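Local structure of IclR family transcriptional regulator (Brucella abortus, 5WHM) at residues L107-V110 and L111-A115; E248-I251 and G252-I256; L255-M258 and V259-S263. The protein represses transcription as an IclR-type regulator, probably binding DNA through its helix-turn-helix domain and responding to a small-molecule effector through its C-terminal domain. One frame throughout, in Å; residues are numbered along the deposited sequence. Where two conformers were deposited one is given.

Interaction 1. Residues L107-V110 and L111-A115; sequences LMQV and LADYA
Q109 and D113 are joined twice, once through the backbone and once through their side chains. In the side-chain bond, Q109 NE2 reaches D113 OD1 at 2.6 Å, but the line is bent, with an N-H...O angle of 132°. The amide of Q109 points its N-H at the oxygen close to its own plane, whereas the carboxylate receives it from above, 41° out of plane. The reach depends on the Q109 side chain, which sets off with CG opposite the backbone N and then bends at chi2 (66°), turning the amide along the helix toward the next turn. Both groups also hold the chain that follows strand 128-135: Q109 NE2 donates to Q136 O, and D113 OD1 accepts from E138 N.

The backbone bonds are regular i to i+4 links. A112 N meets M108 O at 2.8 Å, D113 N meets Q109 O at 2.8 Å, and Y114 N meets V110 O at 3.0 Å, with L111 N to L107 O the longest at 3.2 Å.

On the inner side A112 CB lies 3.3 Å from M108 O, the oxygen its own N-H is bonded to. The apolar packing is with the sheet: M108, L111 and A112 all rest on V119, and M108 also on F233. This is an amphipathic helix packed on the antiparallel sheet of the GAF-like C-terminal domain of IclR regulators, its polar side clasped to the neighbouring loop.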
ATOM      1  N   LEU C 107       7.129 -11.325  19.255  1.00 37.01           N
ATOM      2  CA  LEU C 107       6.599 -12.652  19.559  1.00 41.65           C
ATOM      3  C   LEU C 107       6.548 -13.518  18.307  1.00 38.56           C
ATOM      4  O   LEU C 107       6.783 -14.732  18.365  1.00 39.17           O
ATOM      5  CB  LEU C 107       5.206 -12.530  20.188  1.00 39.51           C
ATOM      6  CG  LEU C 107       5.187 -11.878  21.568  1.00 41.41           C
ATOM      7  CD1 LEU C 107       3.765 -11.583  21.986  1.00 39.07           C
ATOM      8  CD2 LEU C 107       5.853 -12.800  22.581  1.00 48.57           C
HETATM    9  N   MSE C 108       6.223 -12.920  17.171  1.00 36.31           N
HETATM   10  CA  MSE C 108       6.178 -13.677  15.924  1.00 41.86           C
HETATM   11  C   MSE C 108       7.580 -14.121  15.520  1.00 42.74           C
HETATM   12  O   MSE C 108       7.772 -15.193  14.937  1.00 39.32           O
HETATM   13  CB  MSE C 108       5.542 -12.832  14.806  1.00 36.88           C
HETATM   14  CG  MSE C 108       4.046 -12.629  14.989  1.00 35.30           C
HETATM   15 SE   MSE C 108       3.339 -11.080  13.942  0.80 39.57          SE
HETATM   16  CE  MSE C 108       3.812 -11.629  12.135  1.00 33.27           C
ATOM     17  N   GLN C 109       8.561 -13.265  15.816  1.00 36.59           N
ATOM     18  CA  GLN C 109       9.943 -13.600  15.491  1.00 40.32           C
ATOM     19  C   GLN C 109      10.414 -14.820  16.278  1.00 39.62           C
ATOM     20  O   GLN C 109      11.037 -15.726  15.710  1.00 42.14           O
ATOM     21  CB  GLN C 109      10.842 -12.391  15.749  1.00 44.45           C
ATOM     22  CG  GLN C 109      12.294 -12.587  15.332  1.00 47.72           C
ATOM     23  CD  GLN C 109      12.446 -12.727  13.834  1.00 47.07           C
ATOM     24  OE1 GLN C 109      12.263 -11.769  13.098  1.00 49.90           O
ATOM     25  NE2 GLN C 109      12.780 -13.926  13.377  1.00 49.58           N
ATOM     26  N   VAL C 110      10.092 -14.882  17.576  1.00 38.65           N
ATOM     27  CA  VAL C 110      10.444 -16.039  18.402  1.00 46.37           C
ATOM     28  C   VAL C 110       9.839 -17.320  17.834  1.00 43.84           C
ATOM     29  O   VAL C 110      10.508 -18.357  17.753  1.00 46.31           O
ATOM     30  CB  VAL C 110      10.003 -15.804  19.862  1.00 48.99           C
ATOM     31  CG1 VAL C 110      10.142 -17.091  20.701  1.00 53.63           C
ATOM     32  CG2 VAL C 110      10.803 -14.658  20.477  1.00 49.54           C
ATOM     33  N   LEU C 111       8.567 -17.273  17.432  1.00 40.58           N
ATOM     34  CA  LEU C 111       7.941 -18.472  16.882  1.00 39.20           C
ATOM     35  C   LEU C 111       8.541 -18.835  15.531  1.00 35.94           C
ATOM     36  O   LEU C 111       8.835 -20.009  15.268  1.00 38.83           O
ATOM     37  CB  LEU C 111       6.436 -18.281  16.763  1.00 37.62           C
ATOM     38  CG  LEU C 111       5.721 -19.495  16.144  1.00 40.01           C
ATOM     39  CD1 LEU C 111       6.006 -20.802  16.952  1.00 38.77           C
ATOM     40  CD2 LEU C 111       4.248 -19.256  16.013  1.00 41.46           C
ATOM     41  N   ALA C 112       8.719 -17.832  14.654  1.00 34.68           N
ATOM     42  CA  ALA C 112       9.342 -18.070  13.355  1.00 35.53           C
ATOM     43  C   ALA C 112      10.745 -18.666  13.506  1.00 40.00           C
ATOM     44  O   ALA C 112      11.111 -19.577  12.760  1.00 41.90           O
ATOM     45  CB  ALA C 112       9.386 -16.766  12.535  1.00 31.84           C
ATOM     46  N   ASP C 113      11.546 -18.158  14.456  1.00 39.26           N
ATOM     47  CA  ASP C 113      12.888 -18.697  14.666  1.00 45.84           C
ATOM     48  C   ASP C 113      12.813 -20.140  15.146  1.00 50.68           C
ATOM     49  O   ASP C 113      13.531 -21.009  14.645  1.00 52.88           O
ATOM     50  CB  ASP C 113      13.671 -17.863  15.687  1.00 47.59           C
ATOM     51  CG  ASP C 113      14.076 -16.474  15.160  1.00 50.89           C
ATOM     52  OD1 ASP C 113      13.950 -16.183  13.935  1.00 48.02           O
ATOM     53  OD2 ASP C 113      14.510 -15.663  16.011  1.00 50.78           O
ATOM     54  N   TYR C 114      11.936 -20.409  16.120  1.00 50.27           N
ATOM     55  CA  TYR C 114      11.772 -21.772  16.616  1.00 48.64           C
ATOM     56  C   TYR C 114      11.307 -22.718  15.518  1.00 48.87           C
ATOM     57  O   TYR C 114      11.807 -23.845  15.406  1.00 50.21           O
ATOM     58  CB  TYR C 114      10.780 -21.812  17.772  1.00 48.75           C
ATOM     59  CG  TYR C 114      10.405 -23.239  18.096  1.00 55.01           C
ATOM     60  CD1 TYR C 114      11.307 -24.074  18.755  1.00 54.86           C
ATOM     61  CD2 TYR C 114       9.182 -23.773  17.689  1.00 50.92           C
ATOM     62  CE1 TYR C 114      10.984 -25.399  19.037  1.00 58.73           C
ATOM     63  CE2 TYR C 114       8.855 -25.104  17.961  1.00 54.39           C
ATOM     64  CZ  TYR C 114       9.761 -25.899  18.638  1.00 56.25           C
ATOM     65  OH  TYR C 114       9.438 -27.196  18.906  1.00 54.02           O
ATOM     66  N   ALA C 115      10.343 -22.290  14.707  1.00 48.03           N
ATOM     67  CA  ALA C 115       9.729 -23.182  13.733  1.00 48.39           C
ATOM     68  C   ALA C 115      10.483 -23.229  12.415  1.00 50.98           C
ATOM     69  O   ALA C 115      10.132 -24.055  11.555  1.00 43.76           O
ATOM     70  CB  ALA C 115       8.279 -22.760  13.456  1.00 46.08           C
TER

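Interaction 2. Residues E248-I251 and G252-I256; sequences EDDI and GPRLI
L255 N donates to I251 O at 2.7 Å, the shortest polar bond between 248-251 and 252-256. L255 CB lies 3.4 Å from the same oxygen, and both side chains turn inward onto V219 and the sheet.

Just before this the helix is irregular. P253 has no N-H to offer the preceding turn, and its ring stands there instead, with CD 3.3 Å from E248 O. The helix widens to a pi-type turn over 248-251 and is kinked at the proline. Regular bonding resumes at R254, whose N meets D250 O at 3.1 Å.

D250 and R254 then form a second link, a salt bridge in which R254 NH1 approaches D250 OD1 at 3.0 Å. The carboxylate uses its syn lone pair, and the donor N-H is aimed with an angle of 150°. The two side chains run side by side in the same direction, yet their flat ends are turned 75° apart. D250 holds CG opposite its backbone N (chi1 -174°), while R254 lays its CD 3.2 Å from D250 OD1 before bending at chi3 to bring the guanidinium round.

Y114 of helix 101-115 engages both partners, with its hydroxyl very close to D250 OD2, probably as a hydrogen bond, and its ring in a cation-pi contact with R254. The salt bridge to R254 would favour the charged form of D250.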
ATOM      1  N   GLU C 248       0.024 -29.958  14.564  1.00 38.30           N
ATOM      2  CA  GLU C 248      -1.021 -30.253  15.545  1.00 41.78           C
ATOM      3  C   GLU C 248      -0.465 -30.337  16.967  1.00 45.02           C
ATOM      4  O   GLU C 248      -1.128 -29.924  17.928  1.00 43.69           O
ATOM      5  CB  GLU C 248      -1.715 -31.587  15.190  1.00 46.52           C
ATOM      6  CG  GLU C 248      -2.462 -31.565  13.846  1.00 45.60           C
ATOM      7  CD  GLU C 248      -3.183 -32.885  13.539  1.00 50.32           C
ATOM      8  OE1 GLU C 248      -2.690 -33.975  13.946  1.00 49.69           O
ATOM      9  OE2 GLU C 248      -4.254 -32.821  12.893  1.00 46.07           O
ATOM     10  N   ASP C 249       0.719 -30.924  17.127  1.00 42.19           N
ATOM     11  CA  ASP C 249       1.263 -31.199  18.451  1.00 44.35           C
ATOM     12  C   ASP C 249       2.175 -30.093  18.982  1.00 50.27           C
ATOM     13  O   ASP C 249       2.374 -30.000  20.200  1.00 50.83           O
ATOM     14  CB  ASP C 249       2.069 -32.493  18.423  1.00 47.28           C
ATOM     15  CG  ASP C 249       1.197 -33.741  18.196  1.00 57.68           C
ATOM     16  OD1 ASP C 249      -0.049 -33.633  18.029  1.00 58.07           O
ATOM     17  OD2 ASP C 249       1.790 -34.837  18.189  1.00 57.44           O
ATOM     18  N   ASP C 250       2.767 -29.289  18.101  1.00 45.01           N
ATOM     19  CA  ASP C 250       3.847 -28.391  18.499  1.00 48.02           C
ATOM     20  C   ASP C 250       3.529 -26.961  18.055  1.00 44.42           C
ATOM     21  O   ASP C 250       3.306 -26.077  18.889  1.00 42.47           O
ATOM     22  CB  ASP C 250       5.186 -28.891  17.910  1.00 53.14           C
ATOM     23  CG  ASP C 250       6.413 -28.089  18.409  1.00 63.02           C
ATOM     24  OD1 ASP C 250       6.278 -27.316  19.382  1.00 66.05           O
ATOM     25  OD2 ASP C 250       7.525 -28.246  17.838  1.00 62.71           O
ATOM     26  N   ILE C 251       3.484 -26.708  16.753  1.00 43.46           N
ATOM     27  CA  ILE C 251       3.367 -25.317  16.292  1.00 36.00           C
ATOM     28  C   ILE C 251       1.998 -24.734  16.651  1.00 37.69           C
ATOM     29  O   ILE C 251       1.887 -23.582  17.109  1.00 40.21           O
ATOM     30  CB  ILE C 251       3.642 -25.217  14.783  1.00 35.10           C
ATOM     31  CG1 ILE C 251       5.047 -25.732  14.444  1.00 35.20           C
ATOM     32  CG2 ILE C 251       3.526 -23.725  14.300  1.00 34.57           C
ATOM     33  CD1 ILE C 251       6.134 -25.175  15.327  1.00 37.48           C
ATOM     34  N   GLY C 252       0.931 -25.490  16.407  1.00 36.63           N
ATOM     35  CA  GLY C 252      -0.406 -25.012  16.678  1.00 36.79           C
ATOM     36  C   GLY C 252      -0.589 -24.543  18.115  1.00 40.48           C
ATOM     37  O   GLY C 252      -0.992 -23.396  18.360  1.00 38.40           O
ATOM     38  N   PRO C 253      -0.304 -25.428  19.095  1.00 41.84           N
ATOM     39  CA  PRO C 253      -0.332 -24.998  20.508  1.00 41.83           C
ATOM     40  C   PRO C 253       0.562 -23.797  20.809  1.00 41.30           C
ATOM     41  O   PRO C 253       0.131 -22.872  21.512  1.00 46.02           O
ATOM     42  CB  PRO C 253       0.113 -26.269  21.257  1.00 46.34           C
ATOM     43  CG  PRO C 253      -0.434 -27.376  20.408  1.00 48.61           C
ATOM     44  CD  PRO C 253      -0.227 -26.906  18.986  1.00 42.14           C
ATOM     45  N   ARG C 254       1.786 -23.764  20.283  1.00 40.79           N
ATOM     46  CA  ARG C 254       2.622 -22.575  20.463  1.00 40.98           C
ATOM     47  C   ARG C 254       1.989 -21.336  19.843  1.00 37.91           C
ATOM     48  O   ARG C 254       2.124 -20.229  20.376  1.00 38.20           O
ATOM     49  CB  ARG C 254       4.003 -22.796  19.856  1.00 45.18           C
ATOM     50  CG  ARG C 254       4.812 -23.830  20.565  1.00 58.50           C
ATOM     51  CD  ARG C 254       6.012 -24.178  19.732  1.00 65.74           C
ATOM     52  NE  ARG C 254       7.209 -23.584  20.292  1.00 71.57           N
ATOM     53  CZ  ARG C 254       8.102 -24.258  21.002  1.00 68.23           C
ATOM     54  NH1 ARG C 254       7.942 -25.554  21.213  1.00 70.51           N
ATOM     55  NH2 ARG C 254       9.159 -23.630  21.481  1.00 64.72           N
ATOM     56  N   LEU C 255       1.319 -21.493  18.706  1.00 36.07           N
ATOM     57  CA  LEU C 255       0.715 -20.318  18.076  1.00 34.48           C
ATOM     58  C   LEU C 255      -0.449 -19.810  18.917  1.00 35.39           C
ATOM     59  O   LEU C 255      -0.658 -18.593  19.034  1.00 35.06           O
ATOM     60  CB  LEU C 255       0.276 -20.659  16.648  1.00 32.86           C
ATOM     61  CG  LEU C 255      -0.360 -19.583  15.763  1.00 35.19           C
ATOM     62  CD1 LEU C 255       0.532 -18.313  15.639  1.00 34.65           C
ATOM     63  CD2 LEU C 255      -0.651 -20.172  14.387  1.00 34.26           C
ATOM     64  N   ILE C 256      -1.211 -20.739  19.518  1.00 36.87           N
ATOM     65  CA  ILE C 256      -2.318 -20.363  20.396  1.00 40.31           C
ATOM     66  C   ILE C 256      -1.803 -19.584  21.596  1.00 46.55           C
ATOM     67  O   ILE C 256      -2.408 -18.591  22.015  1.00 46.10           O
ATOM     68  CB  ILE C 256      -3.097 -21.609  20.841  1.00 44.46           C
ATOM     69  CG1 ILE C 256      -3.878 -22.212  19.667  1.00 38.95           C
ATOM     70  CG2 ILE C 256      -4.024 -21.300  22.061  1.00 42.89           C
ATOM     71  CD1 ILE C 256      -4.440 -23.645  20.032  1.00 41.04           C
TER

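Interaction 3. Residues L255-M258 and V259-S263; sequences LIEM and VHNIS
The carboxylate of E257 and the amide of N261 stand almost perpendicular, their planes 83° apart, on the outer side of the helix. E257 brings OE2 to this meeting by sending CG opposite its backbone N and then bending at chi2 (61°), which leaves OE2 3.9 Å from N261 CG. The amide also lies over the backbone of the previous turn, with N261 CG 3.4 Å from E257 O. That carbonyl oxygen accepts the N-H of N261 in the regular helical bond.

On the inner side the contact is apolar. The selenomethionine M258 and I262 lie alongside each other and point the same way, and M258 CE touches I262 CD1 at 3.8 Å. Rotation about the CG-SE bond, chi3 79°, swings that methyl across the helix face, where it also comes within 4.3 Å of V259 CG2. I262 CG1 sits 3.3 Å from M258 O, the oxygen that accepts I262 N at 2.8 Å. V259 CG2 similarly packs 3.4 Å from L255 O, which takes the N-H of V259. In the pairs M258-I262 and L255-V259, backbone bond and side-chain contact therefore share the same i to i+4 spacing.

L255, M258, V259 and I262 all press on F233 of strand 229-238, and L255 and V259 reach V221 of the adjacent strand 216-225. Along the helix flank, M258 and I262 meet L107 while I262 also touches A104, so this part of helix 244-265 lies on the sheet with helix 101-115 alongside it.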
ATOM      1  N   LEU C 255       1.319 -21.493  18.706  1.00 36.07           N
ATOM      2  CA  LEU C 255       0.715 -20.318  18.076  1.00 34.48           C
ATOM      3  C   LEU C 255      -0.449 -19.810  18.917  1.00 35.39           C
ATOM      4  O   LEU C 255      -0.658 -18.593  19.034  1.00 35.06           O
ATOM      5  CB  LEU C 255       0.276 -20.659  16.648  1.00 32.86           C
ATOM      6  CG  LEU C 255      -0.360 -19.583  15.763  1.00 35.19           C
ATOM      7  CD1 LEU C 255       0.532 -18.313  15.639  1.00 34.65           C
ATOM      8  CD2 LEU C 255      -0.651 -20.172  14.387  1.00 34.26           C
ATOM      9  N   ILE C 256      -1.211 -20.739  19.518  1.00 36.87           N
ATOM     10  CA  ILE C 256      -2.318 -20.363  20.396  1.00 40.31           C
ATOM     11  C   ILE C 256      -1.803 -19.584  21.596  1.00 46.55           C
ATOM     12  O   ILE C 256      -2.408 -18.591  22.015  1.00 46.10           O
ATOM     13  CB  ILE C 256      -3.097 -21.609  20.841  1.00 44.46           C
ATOM     14  CG1 ILE C 256      -3.878 -22.212  19.667  1.00 38.95           C
ATOM     15  CG2 ILE C 256      -4.024 -21.300  22.061  1.00 42.89           C
ATOM     16  CD1 ILE C 256      -4.440 -23.645  20.032  1.00 41.04           C
ATOM     17  N   GLU C 257      -0.690 -20.035  22.179  1.00 49.16           N
ATOM     18  CA  GLU C 257      -0.110 -19.328  23.314  1.00 48.91           C
ATOM     19  C   GLU C 257       0.404 -17.952  22.897  1.00 41.50           C
ATOM     20  O   GLU C 257       0.263 -16.983  23.649  1.00 46.73           O
ATOM     21  CB  GLU C 257       1.014 -20.161  23.931  1.00 52.46           C
ATOM     22  CG  GLU C 257       1.720 -19.491  25.099  1.00 64.41           C
ATOM     23  CD  GLU C 257       0.799 -19.186  26.284  1.00 77.93           C
ATOM     24  OE1 GLU C 257      -0.297 -19.792  26.386  1.00 82.21           O
ATOM     25  OE2 GLU C 257       1.184 -18.335  27.123  1.00 84.38           O
HETATM   26  N   MSE C 258       1.003 -17.858  21.717  1.00 39.21           N
HETATM   27  CA  MSE C 258       1.493 -16.562  21.185  1.00 37.90           C
HETATM   28  C   MSE C 258       0.349 -15.569  21.039  1.00 41.39           C
HETATM   29  O   MSE C 258       0.450 -14.425  21.475  1.00 38.42           O
HETATM   30  CB  MSE C 258       2.194 -16.742  19.835  1.00 35.99           C
HETATM   31  CG  MSE C 258       2.953 -15.434  19.333  1.00 35.35           C
HETATM   32 SE   MSE C 258       3.350 -15.607  17.440  0.63 38.10          SE
HETATM   33  CE  MSE C 258       1.606 -15.155  16.671  1.00 37.50           C
ATOM     34  N   VAL C 259      -0.746 -16.008  20.419  1.00 39.70           N
ATOM     35  CA  VAL C 259      -1.905 -15.130  20.260  1.00 43.48           C
ATOM     36  C   VAL C 259      -2.453 -14.704  21.623  1.00 43.50           C
ATOM     37  O   VAL C 259      -2.856 -13.549  21.810  1.00 43.57           O
ATOM     38  CB  VAL C 259      -2.976 -15.821  19.391  1.00 47.06           C
ATOM     39  CG1 VAL C 259      -4.307 -15.065  19.428  1.00 48.62           C
ATOM     40  CG2 VAL C 259      -2.472 -15.925  17.960  1.00 41.48           C
ATOM     41  N   HIS C 260      -2.469 -15.620  22.596  0.55 44.22           N
ATOM     42  CA  HIS C 260      -2.882 -15.240  23.944  0.55 46.31           C
ATOM     43  C   HIS C 260      -1.954 -14.181  24.530  0.55 43.79           C
ATOM     44  O   HIS C 260      -2.414 -13.242  25.189  0.55 45.15           O
ATOM     45  CB  HIS C 260      -2.929 -16.462  24.862  0.55 45.65           C
ATOM     46  CG  HIS C 260      -3.463 -16.155  26.224  0.55 54.44           C
ATOM     47  ND1 HIS C 260      -2.651 -15.801  27.280  0.55 56.99           N
ATOM     48  CD2 HIS C 260      -4.731 -16.113  26.693  0.55 57.28           C
ATOM     49  CE1 HIS C 260      -3.394 -15.575  28.348  0.55 61.03           C
ATOM     50  NE2 HIS C 260      -4.661 -15.757  28.019  0.55 61.31           N
ATOM     51  N   ASN C 261      -0.644 -14.325  24.313  1.00 43.16           N
ATOM     52  CA  ASN C 261       0.298 -13.314  24.800  1.00 47.38           C
ATOM     53  C   ASN C 261       0.057 -11.968  24.107  1.00 45.96           C
ATOM     54  O   ASN C 261       0.017 -10.925  24.765  1.00 43.72           O
ATOM     55  CB  ASN C 261       1.751 -13.774  24.590  1.00 45.41           C
ATOM     56  CG  ASN C 261       2.165 -14.933  25.541  1.00 49.30           C
ATOM     57  OD1 ASN C 261       1.702 -15.017  26.678  1.00 51.74           O
ATOM     58  ND2 ASN C 261       3.060 -15.806  25.066  1.00 46.90           N
ATOM     59  N   ILE C 262      -0.144 -11.984  22.786  1.00 39.89           N
ATOM     60  CA  ILE C 262      -0.457 -10.746  22.060  1.00 39.15           C
ATOM     61  C   ILE C 262      -1.727 -10.121  22.620  1.00 40.62           C
ATOM     62  O   ILE C 262      -1.784  -8.915  22.895  1.00 43.74           O
ATOM     63  CB  ILE C 262      -0.588 -11.027  20.551  1.00 36.51           C
ATOM     64  CG1 ILE C 262       0.749 -11.507  19.985  1.00 36.48           C
ATOM     65  CG2 ILE C 262      -1.065  -9.758  19.804  1.00 35.92           C
ATOM     66  CD1 ILE C 262       0.676 -11.923  18.541  1.00 38.86           C
ATOM     67  N   SER C 263      -2.750 -10.959  22.838  1.00 40.41           N
ATOM     68  CA  SER C 263      -4.049 -10.504  23.317  1.00 44.32           C
ATOM     69  C   SER C 263      -3.954  -9.848  24.693  1.00 48.36           C
ATOM     70  O   SER C 263      -4.656  -8.868  24.972  1.00 53.18           O
ATOM     71  CB  SER C 263      -5.012 -11.689  23.349  1.00 47.44           C
ATOM     72  OG  SER C 263      -6.255 -11.287  23.872  1.00 55.64           O
TER

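Overall arrangement
Interaction 1 comes first along the chain, on helix 101-115; interactions 2 and 3 follow each other on helix 244-265 and share L255 and I256. Their centres form a compact triangle, about 12 Å from interaction 1 to each of the others and about 10 Å between interactions 2 and 3. The two helices touch each other along their length: Y114 and A115 meet the beginning of the C-terminal helix, and L107, M108 and L111 meet its middle and end. Both cover the six-stranded antiparallel sheet, with F233 of strand 229-238 beneath each. Helices far apart in sequence thus form one layer of the C-terminal, GAF-clan domain, which in this family typically binds effectors.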